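Local coordinates for protein transcriptional regulator AefR (Pseudomonas syringae pv. tomato, PDB 3CDL) that probably binds regulatory DNA and controls transcription as an all-helical, two-subunit TetR-family regulator, at residues Glu55-Met60 against Pro117-Val122; Ile19-Asp24 against Ala36-Val41; Glu88-Lys93 against Ala161-Phe166. One frame throughout, in Å; residues are numbered along the deposited sequence.

Interaction 1: residues Glu55-Met60 against Pro117-Val122; sequences ELFAEM and PERAQV
Helix 117-125 passes helix 53-64 with its closest backbone pair at Phe57 and Arg119, whose CA atoms are 8.9 Å apart, so the contact is made through side chains alone. It lies where the TetR-type head, predicted to bind DNA, meets the helical C-terminal domain, an interface that in this family probably helps to couple the two. The buried Phe57 ring spans the gap, its CG anti to the backbone N (chi1 -177°), and Arg119 lays its aliphatic stem across one face. The Arg119 side chain bends at chi2 and chi3, bringing Arg119 CD 3.7 Å from the Phe57 ring centroid as a CH-pi contact over the face. Arg119 CG sits tight on the outer part of the ring, 3.2 Å from Phe57 CZ. The guanidinium stands higher above the same face, its plane tilted 69° from the aromatic one; with Arg119 CZ 5.4 Å from the Phe57 centroid, any cation-pi attraction is weak. Thr113 of helix 100-114 also packs against Phe57, while Arg119 touches Ala112 of the same helix and Phe27 and Glu28 of the head. Val122 comes to the ring from another direction, near its plane, where its CG2 meets Phe57 CE2 at 3.8 Å.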
loop_
_atom_site.group_PDB
_atom_site.type_symbol
_atom_site.label_atom_id
_atom_site.label_comp_id
_atom_site.label_asym_id
_atom_site.label_seq_id
_atom_site.Cartn_x
_atom_site.Cartn_y
_atom_site.Cartn_z
ATOM N N GLU B 55 -24.187 -2.787 -3.803
ATOM C CA GLU B 55 -24.513 -1.411 -4.184
ATOM C C GLU B 55 -23.943 -0.415 -3.173
ATOM O O GLU B 55 -23.677 0.740 -3.506
ATOM C CB GLU B 55 -26.027 -1.234 -4.338
ATOM C CG GLU B 55 -26.462 -0.427 -5.574
ATOM C CD GLU B 55 -26.970 1.003 -5.263
ATOM O OE1 GLU B 55 -26.465 1.648 -4.317
ATOM O OE2 GLU B 55 -27.883 1.490 -5.976
ATOM N N LEU B 56 -23.744 -0.873 -1.943
ATOM C CA LEU B 56 -23.187 -0.037 -0.888
ATOM C C LEU B 56 -21.665 -0.005 -0.985
ATOM O O LEU B 56 -21.035 1.065 -0.875
ATOM C CB LEU B 56 -23.656 -0.557 0.479
ATOM C CG LEU B 56 -23.010 -0.070 1.783
ATOM C CD1 LEU B 56 -23.198 1.452 2.024
ATOM C CD2 LEU B 56 -23.583 -0.882 2.921
ATOM N N PHE B 57 -21.080 -1.188 -1.189
ATOM C CA PHE B 57 -19.660 -1.303 -1.485
ATOM C C PHE B 57 -19.281 -0.507 -2.734
ATOM O O PHE B 57 -18.216 0.111 -2.771
ATOM C CB PHE B 57 -19.246 -2.766 -1.656
ATOM C CG PHE B 57 -17.774 -2.946 -1.884
ATOM C CD1 PHE B 57 -16.883 -2.897 -0.815
ATOM C CD2 PHE B 57 -17.279 -3.149 -3.158
ATOM C CE1 PHE B 57 -15.556 -3.042 -1.006
ATOM C CE2 PHE B 57 -15.935 -3.294 -3.371
ATOM C CZ PHE B 57 -15.061 -3.233 -2.290
ATOM N N ALA B 58 -20.155 -0.526 -3.743
ATOM C CA ALA B 58 -19.943 0.222 -4.985
ATOM C C ALA B 58 -19.776 1.705 -4.701
ATOM O O ALA B 58 -18.928 2.352 -5.297
ATOM C CB ALA B 58 -21.088 0.004 -5.955
ATOM N N GLU B 59 -20.576 2.215 -3.764
ATOM C CA GLU B 59 -20.599 3.626 -3.425
ATOM C C GLU B 59 -19.351 4.028 -2.660
ATOM O O GLU B 59 -18.745 5.052 -2.945
ATOM C CB GLU B 59 -21.833 3.950 -2.586
ATOM C CG GLU B 59 -22.592 5.207 -3.032
ATOM C CD GLU B 59 -21.844 6.490 -2.789
ATOM O OE1 GLU B 59 -22.191 7.222 -1.838
ATOM O OE2 GLU B 59 -20.909 6.779 -3.557
HETATM N N MSE B 60 -18.977 3.207 -1.684
HETATM C CA MSE B 60 -17.739 3.383 -0.937
HETATM C C MSE B 60 -16.494 3.404 -1.822
HETATM O O MSE B 60 -15.581 4.197 -1.597
HETATM C CB MSE B 60 -17.602 2.262 0.077
HETATM C CG MSE B 60 -18.169 2.592 1.420
HETATM SE SE MSE B 60 -18.330 1.022 2.542
HETATM C CE MSE B 60 -16.681 0.066 2.184
ATOM N N PRO B 117 -11.445 -12.033 -3.864
ATOM C CA PRO B 117 -11.226 -12.040 -5.306
ATOM C C PRO B 117 -12.270 -11.245 -6.102
ATOM O O PRO B 117 -11.894 -10.402 -6.891
ATOM C CB PRO B 117 -11.296 -13.534 -5.655
ATOM C CG PRO B 117 -10.884 -14.232 -4.404
ATOM C CD PRO B 117 -11.435 -13.400 -3.299
ATOM N N GLU B 118 -13.557 -11.517 -5.891
ATOM C CA GLU B 118 -14.672 -10.821 -6.567
ATOM C C GLU B 118 -14.678 -9.323 -6.339
ATOM O O GLU B 118 -15.100 -8.549 -7.190
ATOM C CB GLU B 118 -16.004 -11.377 -6.058
ATOM C CG GLU B 118 -17.256 -10.526 -6.356
ATOM C CD GLU B 118 -18.544 -11.341 -6.281
ATOM O OE1 GLU B 118 -19.439 -10.958 -5.489
ATOM O OE2 GLU B 118 -18.656 -12.366 -7.004
ATOM N N ARG B 119 -14.246 -8.931 -5.156
ATOM C CA ARG B 119 -14.231 -7.554 -4.772
ATOM C C ARG B 119 -12.963 -6.927 -5.374
ATOM O O ARG B 119 -12.950 -5.739 -5.723
ATOM C CB ARG B 119 -14.221 -7.494 -3.257
ATOM C CG ARG B 119 -15.059 -6.417 -2.618
ATOM C CD ARG B 119 -16.521 -6.755 -2.355
ATOM N NE ARG B 119 -16.776 -7.956 -1.544
ATOM C CZ ARG B 119 -16.226 -8.216 -0.359
ATOM N NH1 ARG B 119 -15.351 -7.370 0.150
ATOM N NH2 ARG B 119 -16.523 -9.329 0.297
ATOM N N ALA B 120 -11.903 -7.728 -5.510
ATOM C CA ALA B 120 -10.680 -7.277 -6.174
ATOM C C ALA B 120 -10.959 -6.957 -7.637
ATOM O O ALA B 120 -10.514 -5.949 -8.142
ATOM C CB ALA B 120 -9.593 -8.309 -6.059
ATOM N N GLN B 121 -11.731 -7.799 -8.301
ATOM C CA GLN B 121 -12.050 -7.574 -9.706
ATOM C C GLN B 121 -13.005 -6.406 -9.982
ATOM O O GLN B 121 -13.099 -5.948 -11.113
ATOM C CB GLN B 121 -12.534 -8.866 -10.368
ATOM C CG GLN B 121 -13.984 -9.208 -10.163
ATOM C CD GLN B 121 -14.354 -10.532 -10.820
ATOM O OE1 GLN B 121 -15.470 -11.027 -10.668
ATOM N NE2 GLN B 121 -13.411 -11.117 -11.538
ATOM N N VAL B 122 -13.714 -5.926 -8.963
ATOM C CA VAL B 122 -14.511 -4.711 -9.133
ATOM C C VAL B 122 -13.644 -3.478 -8.883
ATOM O O VAL B 122 -13.863 -2.433 -9.476
ATOM C CB VAL B 122 -15.848 -4.704 -8.314
ATOM C CG1 VAL B 122 -16.788 -5.808 -8.804
ATOM C CG2 VAL B 122 -15.602 -4.856 -6.851
#

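Interaction 2: residues Ile19-Asp24 against Ala36-Val41; sequences IAEFGD and AARAEV
Arg38 turns at chi3 (-98°) after running straight at chi2, which carries its guanidinium from helix 32-39 across to Ala20, Glu21 and Asp24 on helix 9-24. Glu21 folds at chi2 (-64°), bringing its carboxylate beside the arginine stem: Glu21 OE1 is 3.2 Å from Arg38 CD. Its ion pair with the guanidinium is long, Glu21 OE1 to Arg38 NH1 being 3.7 Å. Asp24, in the last turn of its helix, makes the closer salt bridge, with Arg38 NH1 donating to Asp24 OD2 over 2.8 Å. The bond is bent, with an N-H...O angle of 135°; the oxygen lies near the guanidinium plane, whereas the donor stands well above the carboxylate plane. Ala20 completes the seat, its CB over the centre of one guanidinium face and 3.3 Å from Arg38 CZ. The cation thus has a methyl over one face, one close carboxylate and one more distant. Ala17, a turn earlier, touches Arg38 too. This salt-bridge network ties the first helix of the TetR-type head to the leading helix of its predicted helix-turn-helix motif.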
loop_
_atom_site.group_PDB
_atom_site.type_symbol
_atom_site.label_atom_id
_atom_site.label_comp_id
_atom_site.label_asym_id
_atom_site.label_seq_id
_atom_site.Cartn_x
_atom_site.Cartn_y
_atom_site.Cartn_z
ATOM N N ILE B 19 -19.291 1.835 7.520
ATOM C CA ILE B 19 -17.857 1.895 7.719
ATOM C C ILE B 19 -17.513 1.332 9.090
ATOM O O ILE B 19 -16.672 0.428 9.219
ATOM C CB ILE B 19 -17.357 3.344 7.550
ATOM C CG1 ILE B 19 -17.521 3.764 6.083
ATOM C CG2 ILE B 19 -15.923 3.511 8.068
ATOM C CD1 ILE B 19 -16.999 5.131 5.775
ATOM N N ALA B 20 -18.205 1.858 10.096
ATOM C CA ALA B 20 -18.057 1.465 11.486
ATOM C C ALA B 20 -18.299 -0.022 11.657
ATOM O O ALA B 20 -17.449 -0.728 12.195
ATOM C CB ALA B 20 -19.023 2.250 12.332
ATOM N N GLU B 21 -19.448 -0.499 11.177
ATOM C CA GLU B 21 -19.787 -1.914 11.292
ATOM C C GLU B 21 -18.827 -2.816 10.522
ATOM O O GLU B 21 -18.410 -3.833 11.064
ATOM C CB GLU B 21 -21.238 -2.205 10.882
ATOM C CG GLU B 21 -22.321 -1.814 11.915
ATOM C CD GLU B 21 -22.260 -2.578 13.253
ATOM O OE1 GLU B 21 -22.735 -2.028 14.278
ATOM O OE2 GLU B 21 -21.755 -3.721 13.289
ATOM N N PHE B 22 -18.482 -2.457 9.279
ATOM C CA PHE B 22 -17.539 -3.256 8.490
ATOM C C PHE B 22 -16.160 -3.209 9.145
ATOM O O PHE B 22 -15.341 -4.113 8.971
ATOM C CB PHE B 22 -17.396 -2.759 7.046
ATOM C CG PHE B 22 -18.640 -2.856 6.227
ATOM C CD1 PHE B 22 -18.908 -1.902 5.252
ATOM C CD2 PHE B 22 -19.542 -3.896 6.402
ATOM C CE1 PHE B 22 -20.077 -1.976 4.477
ATOM C CE2 PHE B 22 -20.716 -3.975 5.625
ATOM C CZ PHE B 22 -20.984 -3.013 4.666
ATOM N N GLY B 23 -15.902 -2.129 9.873
ATOM C CA GLY B 23 -14.672 -2.010 10.615
ATOM C C GLY B 23 -14.730 -2.909 11.831
ATOM O O GLY B 23 -13.716 -3.438 12.272
ATOM N N ASP B 24 -15.926 -3.087 12.377
ATOM C CA ASP B 24 -16.082 -3.832 13.619
ATOM C C ASP B 24 -16.159 -5.319 13.355
ATOM O O ASP B 24 -15.309 -6.079 13.811
ATOM C CB ASP B 24 -17.322 -3.354 14.393
ATOM C CG ASP B 24 -17.185 -1.916 14.900
ATOM O OD1 ASP B 24 -16.104 -1.315 14.693
ATOM O OD2 ASP B 24 -18.155 -1.386 15.507
ATOM N N ALA B 36 -28.462 -0.957 9.941
ATOM C CA ALA B 36 -29.674 -0.176 10.257
ATOM C C ALA B 36 -29.835 0.098 11.759
ATOM O O ALA B 36 -30.225 1.198 12.160
ATOM C CB ALA B 36 -30.909 -0.867 9.705
ATOM N N ALA B 37 -29.506 -0.915 12.562
ATOM C CA ALA B 37 -29.455 -0.831 14.016
ATOM C C ALA B 37 -28.562 0.290 14.524
ATOM O O ALA B 37 -28.843 0.872 15.579
ATOM C CB ALA B 37 -28.981 -2.139 14.593
ATOM N N ARG B 38 -27.488 0.586 13.790
ATOM C CA ARG B 38 -26.539 1.595 14.246
ATOM C C ARG B 38 -26.596 2.896 13.451
ATOM O O ARG B 38 -26.108 3.924 13.908
ATOM C CB ARG B 38 -25.110 1.024 14.338
ATOM C CG ARG B 38 -24.060 1.646 13.431
ATOM C CD ARG B 38 -22.688 1.100 13.762
ATOM N NE ARG B 38 -21.915 1.984 14.629
ATOM C CZ ARG B 38 -20.713 1.692 15.123
ATOM N NH1 ARG B 38 -20.144 0.520 14.866
ATOM N NH2 ARG B 38 -20.075 2.572 15.883
ATOM N N ALA B 39 -27.202 2.861 12.269
ATOM C CA ALA B 39 -27.563 4.097 11.599
ATOM C C ALA B 39 -28.704 4.716 12.394
ATOM O O ALA B 39 -29.019 5.894 12.219
ATOM C CB ALA B 39 -27.977 3.836 10.162
ATOM N N GLU B 40 -29.278 3.901 13.289
ATOM C CA GLU B 40 -30.530 4.174 14.027
ATOM C C GLU B 40 -31.691 4.459 13.064
ATOM O O GLU B 40 -32.461 5.411 13.226
ATOM C CB GLU B 40 -30.337 5.246 15.115
ATOM C CG GLU B 40 -29.342 4.806 16.210
ATOM C CD GLU B 40 -29.363 5.790 17.436
ATOM O OE1 GLU B 40 -28.244 6.403 17.725
ATOM O OE2 GLU B 40 -30.479 5.949 18.115
ATOM N N VAL B 41 -31.803 3.577 12.070
ATOM C CA VAL B 41 -32.724 3.730 10.943
ATOM C C VAL B 41 -33.522 2.417 10.726
ATOM O O VAL B 41 -33.192 1.368 11.327
ATOM C CB VAL B 41 -31.918 4.169 9.678
ATOM C CG1 VAL B 41 -31.346 2.964 8.954
ATOM C CG2 VAL B 41 -32.755 5.019 8.756
#

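Interaction 3: residues Glu88-Lys93 against Ala161-Phe166; sequences ELLWGK and ALLKSF
Leu90 and Lys93 meet Leu163 and Lys164 without help from a ring of either segment; Phe166, three residues after Leu163, has Leu162 O at its edge, in the ring plane, and stacks with Phe154 of the second subunit. The contact joins helix 82-97 to helix 152-167 inside the all-helical C-terminal domain of the TetR fold. The short segments run in roughly the same direction, crossing at -31° with their axes 11.0 Å apart, a wide spacing in which Leu163 has the largest share of the buried surface. Leu163 points toward the opposing helix and puts CD2 against its backbone, 3.6 Å from Leu90 O. Leu163 CD2 also lies 4.2 Å from Leu90 CD1 and 4.0 Å from Lys93 CB, so it fits between the leucine side chain and the base of the lysine. Lys93 leaves with CG anti to its backbone nitrogen (chi1 -169°) and then bends at chi2 and chi4. Its amine ends alongside the stem of Lys164, where Lys93 NZ is 3.8 Å from Lys164 CD. Lys93 NZ and Lys164 NZ stay 5.5 Å apart, a separation at which their like charges would probably still repel mildly. Phe134 of helix 133-143 packs on both Leu90 and Lys93, and Val188 of helix 181-199 touches Leu90. Helix 152-167 also faces the dimer partner, Ala161 packing on Ser165 of the second subunit and Ser165 on its Ala161. Within that helix, Ala161 O accepts twice from one residue, from Ser165 N at 3.2 Å and from Ser165 OG at 2.9 Å.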
loop_
_atom_site.group_PDB
_atom_site.type_symbol
_atom_site.label_atom_id
_atom_site.label_comp_id
_atom_site.label_asym_id
_atom_site.label_seq_id
_atom_site.Cartn_x
_atom_site.Cartn_y
_atom_site.Cartn_z
ATOM N N GLU B 88 0.723 23.135 -5.601
ATOM C CA GLU B 88 -0.716 23.210 -5.393
ATOM C C GLU B 88 -1.481 21.895 -5.603
ATOM O O GLU B 88 -2.434 21.606 -4.879
ATOM C CB GLU B 88 -1.279 24.233 -6.365
ATOM C CG GLU B 88 -2.098 25.305 -5.753
ATOM C CD GLU B 88 -2.436 26.388 -6.766
ATOM O OE1 GLU B 88 -2.067 27.566 -6.546
ATOM O OE2 GLU B 88 -3.056 26.056 -7.803
ATOM N N LEU B 89 -1.085 21.110 -6.606
ATOM C CA LEU B 89 -1.721 19.822 -6.858
ATOM C C LEU B 89 -1.411 18.898 -5.691
ATOM O O LEU B 89 -2.287 18.237 -5.133
ATOM C CB LEU B 89 -1.190 19.178 -8.153
ATOM C CG LEU B 89 -1.863 19.461 -9.505
ATOM C CD1 LEU B 89 -1.299 20.714 -10.160
ATOM C CD2 LEU B 89 -1.729 18.265 -10.463
ATOM N N LEU B 90 -0.133 18.851 -5.344
ATOM C CA LEU B 90 0.349 17.956 -4.313
ATOM C C LEU B 90 -0.310 18.282 -2.973
ATOM O O LEU B 90 -0.636 17.374 -2.201
ATOM C CB LEU B 90 1.869 18.055 -4.236
ATOM C CG LEU B 90 2.733 17.099 -5.063
ATOM C CD1 LEU B 90 1.956 16.132 -5.956
ATOM C CD2 LEU B 90 3.858 17.843 -5.815
ATOM N N TRP B 91 -0.521 19.562 -2.701
ATOM C CA TRP B 91 -1.224 19.933 -1.492
ATOM C C TRP B 91 -2.674 19.486 -1.469
ATOM O O TRP B 91 -3.135 18.958 -0.456
ATOM C CB TRP B 91 -1.082 21.419 -1.159
ATOM C CG TRP B 91 0.119 21.695 -0.296
ATOM C CD1 TRP B 91 1.216 22.406 -0.648
ATOM C CD2 TRP B 91 0.361 21.222 1.046
ATOM N NE1 TRP B 91 2.114 22.450 0.391
ATOM C CE2 TRP B 91 1.620 21.724 1.440
ATOM C CE3 TRP B 91 -0.363 20.432 1.949
ATOM C CZ2 TRP B 91 2.174 21.470 2.700
ATOM C CZ3 TRP B 91 0.189 20.178 3.207
ATOM C CH2 TRP B 91 1.449 20.694 3.565
ATOM N N GLY B 92 -3.394 19.696 -2.569
ATOM C CA GLY B 92 -4.744 19.127 -2.727
ATOM C C GLY B 92 -4.823 17.645 -2.350
ATOM O O GLY B 92 -5.598 17.258 -1.469
ATOM N N LYS B 93 -4.011 16.814 -2.998
ATOM C CA LYS B 93 -3.966 15.398 -2.658
ATOM C C LYS B 93 -3.529 15.121 -1.211
ATOM O O LYS B 93 -3.997 14.163 -0.616
ATOM C CB LYS B 93 -3.072 14.632 -3.632
ATOM C CG LYS B 93 -3.148 13.092 -3.536
ATOM C CD LYS B 93 -4.591 12.562 -3.638
ATOM C CE LYS B 93 -4.700 11.147 -4.201
ATOM N NZ LYS B 93 -3.704 10.121 -3.663
ATOM N N ALA B 161 2.784 7.782 -5.236
ATOM C CA ALA B 161 3.635 6.975 -4.357
ATOM C C ALA B 161 4.497 7.803 -3.421
ATOM O O ALA B 161 4.727 7.434 -2.281
ATOM C CB ALA B 161 4.555 6.065 -5.210
ATOM N N LEU B 162 5.008 8.914 -3.912
ATOM C CA LEU B 162 5.870 9.758 -3.087
ATOM C C LEU B 162 5.124 10.377 -1.902
ATOM O O LEU B 162 5.754 10.710 -0.928
ATOM C CB LEU B 162 6.563 10.824 -3.950
ATOM C CG LEU B 162 8.009 10.587 -4.472
ATOM C CD1 LEU B 162 8.685 9.296 -3.965
ATOM C CD2 LEU B 162 8.168 10.766 -6.008
ATOM N N LEU B 163 3.788 10.478 -1.994
ATOM C CA LEU B 163 2.897 11.006 -0.933
ATOM C C LEU B 163 2.245 9.900 -0.113
ATOM O O LEU B 163 2.247 9.924 1.107
ATOM C CB LEU B 163 1.790 11.866 -1.557
ATOM C CG LEU B 163 1.952 13.397 -1.714
ATOM C CD1 LEU B 163 3.247 13.800 -2.350
ATOM C CD2 LEU B 163 0.757 14.040 -2.462
ATOM N N LYS B 164 1.690 8.918 -0.812
ATOM C CA LYS B 164 0.950 7.832 -0.206
ATOM C C LYS B 164 1.842 7.015 0.708
ATOM O O LYS B 164 1.376 6.469 1.663
ATOM C CB LYS B 164 0.350 6.952 -1.295
ATOM C CG LYS B 164 -1.070 7.330 -1.773
ATOM C CD LYS B 164 -1.220 7.282 -3.315
ATOM C CE LYS B 164 -2.341 6.353 -3.757
ATOM N NZ LYS B 164 -1.942 4.960 -3.405
ATOM N N SER B 165 3.137 6.959 0.422
ATOM C CA SER B 165 4.056 6.077 1.160
ATOM C C SER B 165 4.282 6.583 2.584
ATOM O O SER B 165 4.722 5.828 3.456
ATOM C CB SER B 165 5.383 5.917 0.414
ATOM O OG SER B 165 6.068 7.159 0.290
ATOM N N PHE B 166 3.939 7.849 2.800
ATOM C CA PHE B 166 4.001 8.505 4.115
ATOM C C PHE B 166 2.616 8.808 4.679
ATOM O O PHE B 166 2.390 8.721 5.886
ATOM C CB PHE B 166 4.774 9.844 4.036
ATOM C CG PHE B 166 6.215 9.686 3.639
ATOM C CD1 PHE B 166 7.150 9.159 4.544
ATOM C CD2 PHE B 166 6.639 10.037 2.348
ATOM C CE1 PHE B 166 8.481 9.006 4.180
ATOM C CE2 PHE B 166 7.961 9.883 1.970
ATOM C CZ PHE B 166 8.883 9.369 2.880
#

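From the N terminus, interaction 2 comes first, closing a short loop of 11 residues within the TetR-type head. The chain then passes through the rest of the predicted helix-turn-helix to helix 53-64, where interaction 1 opens; helix 117-125 closes it 56 residues later, joining head to C-terminal domain. Interaction 3 opens on helix 82-97, before that closure, and closes on helix 152-167, so interactions 1 and 3 cross, whereas interaction 2 stands in series with both. Interactions 1 and 2 touch through Phe22, which packs on Leu56 and Met60. Interaction 3 lies across the chain's centre from both, its nearest atoms about 13 Å from interaction 1 and about 17 Å from interaction 2.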